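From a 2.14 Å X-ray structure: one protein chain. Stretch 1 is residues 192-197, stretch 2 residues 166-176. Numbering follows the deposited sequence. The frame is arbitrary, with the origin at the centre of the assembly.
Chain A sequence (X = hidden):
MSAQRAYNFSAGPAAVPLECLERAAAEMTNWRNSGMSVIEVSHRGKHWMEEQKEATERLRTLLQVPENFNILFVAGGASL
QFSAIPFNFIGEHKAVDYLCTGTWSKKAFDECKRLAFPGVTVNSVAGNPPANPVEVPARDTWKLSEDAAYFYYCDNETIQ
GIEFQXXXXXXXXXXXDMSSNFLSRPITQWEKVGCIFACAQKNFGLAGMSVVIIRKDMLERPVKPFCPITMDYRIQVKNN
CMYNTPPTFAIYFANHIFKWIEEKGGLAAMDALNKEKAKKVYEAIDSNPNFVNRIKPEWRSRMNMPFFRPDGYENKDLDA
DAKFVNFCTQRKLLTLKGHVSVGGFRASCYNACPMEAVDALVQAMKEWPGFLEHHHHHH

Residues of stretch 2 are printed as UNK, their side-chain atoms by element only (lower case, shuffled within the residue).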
# COMPACT_ATOMS: atom_id res chain seq x y z
N LYS A 192 -14.44 -25.42 -1.12
CA LYS A 192 -13.26 -25.76 -0.29
C LYS A 192 -12.56 -24.55 0.34
O LYS A 192 -11.67 -24.73 1.19
CB LYS A 192 -12.21 -26.49 -1.13
CG LYS A 192 -12.67 -27.78 -1.78
CD LYS A 192 -11.57 -28.34 -2.67
CE LYS A 192 -11.93 -29.73 -3.17
NZ LYS A 192 -11.92 -30.75 -2.08
N VAL A 193 -12.94 -23.34 -0.09
CA VAL A 193 -12.16 -22.13 0.11
C VAL A 193 -12.74 -21.22 1.20
O VAL A 193 -13.89 -20.77 1.10
CB VAL A 193 -12.07 -21.32 -1.21
CG1 VAL A 193 -11.29 -20.02 -1.00
CG2 VAL A 193 -11.45 -22.15 -2.32
N GLY A 194 -11.93 -20.95 2.22
CA GLY A 194 -12.21 -19.93 3.21
C GLY A 194 -11.73 -18.57 2.72
O GLY A 194 -12.47 -17.59 2.77
N CYS A 195 -10.48 -18.52 2.23
CA CYS A 195 -9.87 -17.27 1.80
C CYS A 195 -8.80 -17.47 0.72
O CYS A 195 -8.01 -18.40 0.78
CB CYS A 195 -9.25 -16.55 3.00
SG CYS A 195 -8.41 -14.99 2.63
N ILE A 196 -8.81 -16.59 -0.28
CA ILE A 196 -7.75 -16.52 -1.27
C ILE A 196 -7.21 -15.11 -1.23
O ILE A 196 -7.99 -14.15 -1.13
CB ILE A 196 -8.25 -16.88 -2.69
CG1 ILE A 196 -8.45 -18.39 -2.80
CG2 ILE A 196 -7.28 -16.42 -3.77
CD1 ILE A 196 -9.24 -18.84 -4.00
N PHE A 197 -5.89 -14.98 -1.32
CA PHE A 197 -5.27 -13.67 -1.44
C PHE A 197 -4.09 -13.67 -2.40
O PHE A 197 -3.48 -14.72 -2.67
CB PHE A 197 -4.89 -13.10 -0.06
CG PHE A 197 -3.70 -13.76 0.57
CD1 PHE A 197 -3.83 -14.99 1.22
CD2 PHE A 197 -2.45 -13.14 0.56
CE1 PHE A 197 -2.74 -15.59 1.82
CE2 PHE A 197 -1.35 -13.75 1.15
CZ PHE A 197 -1.49 -14.97 1.78
N UNK A 166 -4.37 -28.89 -8.59
CA UNK A 166 -5.73 -28.77 -8.05
C UNK A 166 -5.65 -28.50 -6.54
O UNK A 166 -4.62 -28.75 -5.92
n UNK A 166 -5.75 -32.84 -9.41
o UNK A 166 -7.20 -33.37 -7.78
c UNK A 166 -6.52 -30.05 -8.33
c UNK A 166 -6.04 -31.29 -7.57
c UNK A 166 -6.38 -32.59 -8.27
N UNK A 167 -6.74 -27.98 -5.96
CA UNK A 167 -6.76 -27.70 -4.52
C UNK A 167 -6.63 -29.01 -3.72
O UNK A 167 -7.14 -30.04 -4.15
c UNK A 167 -8.66 -23.00 -5.59
c UNK A 167 -9.67 -23.67 -4.93
c UNK A 167 -9.46 -24.95 -4.46
c UNK A 167 -7.22 -24.90 -5.30
c UNK A 167 -8.24 -25.60 -4.64
c UNK A 167 -7.43 -23.62 -5.78
c UNK A 167 -8.06 -27.00 -4.09
N UNK A 168 -5.93 -28.97 -2.57
CA UNK A 168 -5.92 -30.13 -1.68
C UNK A 168 -7.31 -30.50 -1.16
O UNK A 168 -8.21 -29.64 -1.12
c UNK A 168 -5.09 -27.88 -2.04
c UNK A 168 -5.03 -29.69 -0.51
c UNK A 168 -4.21 -28.57 -1.04
N UNK A 169 -7.46 -31.76 -0.77
CA UNK A 169 -8.67 -32.27 -0.13
C UNK A 169 -8.40 -32.42 1.37
O UNK A 169 -7.69 -33.34 1.79
o UNK A 169 -10.59 -35.38 -0.36
o UNK A 169 -11.23 -33.35 0.20
c UNK A 169 -10.38 -34.15 -0.26
c UNK A 169 -9.05 -33.62 -0.76
N UNK A 170 -8.93 -31.50 2.16
CA UNK A 170 -8.78 -31.52 3.61
C UNK A 170 -10.08 -31.04 4.27
O UNK A 170 -10.86 -30.32 3.64
c UNK A 170 -7.60 -30.65 4.11
c UNK A 170 -6.27 -31.20 3.60
c UNK A 170 -7.78 -29.19 3.72
N UNK A 171 -10.31 -31.44 5.54
CA UNK A 171 -11.57 -31.03 6.17
C UNK A 171 -11.71 -29.51 6.35
O UNK A 171 -12.73 -28.95 5.93
c UNK A 171 -10.67 -32.94 7.28
c UNK A 171 -11.52 -31.74 7.53
c UNK A 171 -9.59 -32.42 6.37
N UNK A 172 -10.69 -28.86 6.91
CA UNK A 172 -10.78 -27.42 7.20
C UNK A 172 -10.83 -26.58 5.91
O UNK A 172 -10.37 -27.04 4.86
c UNK A 172 -9.62 -26.98 8.08
N UNK A 173 -11.41 -25.37 6.00
CA UNK A 173 -11.42 -24.49 4.82
C UNK A 173 -10.02 -24.03 4.42
O UNK A 173 -9.16 -23.83 5.28
c UNK A 173 -12.30 -23.31 5.25
c UNK A 173 -12.26 -24.84 7.08
c UNK A 173 -12.39 -23.39 6.73
N UNK A 174 -9.81 -23.89 3.12
CA UNK A 174 -8.49 -23.55 2.57
C UNK A 174 -8.26 -22.05 2.65
O UNK A 174 -9.16 -21.25 2.34
c UNK A 174 -8.53 -25.48 0.82
c UNK A 174 -8.39 -23.98 1.11
c UNK A 174 -7.32 -26.26 1.30
c UNK A 174 -8.76 -25.69 -0.67
N UNK A 175 -7.05 -21.68 3.05
CA UNK A 175 -6.58 -20.31 2.91
C UNK A 175 -5.35 -20.37 2.01
O UNK A 175 -4.35 -20.98 2.39
c UNK A 175 -6.25 -19.66 4.26
c UNK A 175 -5.65 -18.27 4.03
c UNK A 175 -7.43 -18.80 6.39
c UNK A 175 -7.53 -19.59 5.11
N UNK A 176 -5.44 -19.73 0.85
CA UNK A 176 -4.51 -19.97 -0.24
C UNK A 176 -3.76 -18.69 -0.63
O UNK A 176 -4.38 -17.68 -1.00
c UNK A 176 -5.22 -20.57 -1.49
c UNK A 176 -6.87 -22.41 -2.22
c UNK A 176 -4.20 -21.12 -2.46
c UNK A 176 -6.25 -21.64 -1.08
O HOH W 1 -10.43 -29.27 0.67

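Position 166 carries three carbons in a row, the third bearing one oxygen and one nitrogen. A terminal amide on that chain is Gln166, and it touches nothing on stretch 1.

Position 167 has one carbon followed by a ring of six carbons with no further atom, so it is Phe167. Its CE2 lies 3.5 Å from CG2 of Val193, while CD of Lys192 sits at the ring edge, near its plane.

At position 168 three carbons close a ring onto the backbone nitrogen, the mark of Pro168. Its carbonyl O accepts from water 1 at 2.9 Å from the water O.

Position 169 shows two carbons, the second carrying two oxygens: a short carboxylate, Asp169. Its CB points away from stretch 1, yet the end of the side chain comes nearer, and OD1 forms a salt bridge with NZ of Lys192 at 3.5 Å, a fairly long one.

Position 170 has one carbon carrying two more, hence Val170; its side chain stays 6.4 Å or more from stretch 1, but its backbone N donates to the O of water 1 at 3.1 Å. Position 171 again closes three carbons onto N, giving Pro171, out of reach. Position 172 has a single carbon, Ala172, directed away.

Position 173 is a third such ring, Pro173, whose CB is 3.9 Å from N of Gly194. An ideal CB on Gly194 would lie only 3.2 Å from that CB, a tight approach.

Position 174 holds four carbons forked at the second, Leu174. Its CD1 is 3.6 Å from CB of Lys192.

Positions 175 and 176 each hold four carbons forked at the first, one arm two carbons long. The first is Ile175, with CG1 4.1 Å from CB of Cys195; the second is Ile176, with CB 4.1 Å from CG1 of Ile196.

The contact works as parallel pairing, the strand axes differing by 4° and approaching to 4.7 Å. Leu174 N donates to Lys192 O (2.8 Å, 162°). Leu174 O then accepts from both Gly194 N (2.8 Å, 140°) and Cys195 N (3.0 Å, 167°), which marks the bulge where the register shifts by one. Beyond it, Ile176 N donates to Cys195 O (2.9 Å) and Phe197 N to Ile176 O (3.1 Å). Val193, Ile196, Leu174 and Ile176 share one face; Cys195 and Ile175 share the other. Before the strand, Lys192 extends past Phe167 to Asp169, adding a polar anchor to the backbone ladder.

Stretch 2 (166-176) QFPDVPAPLII
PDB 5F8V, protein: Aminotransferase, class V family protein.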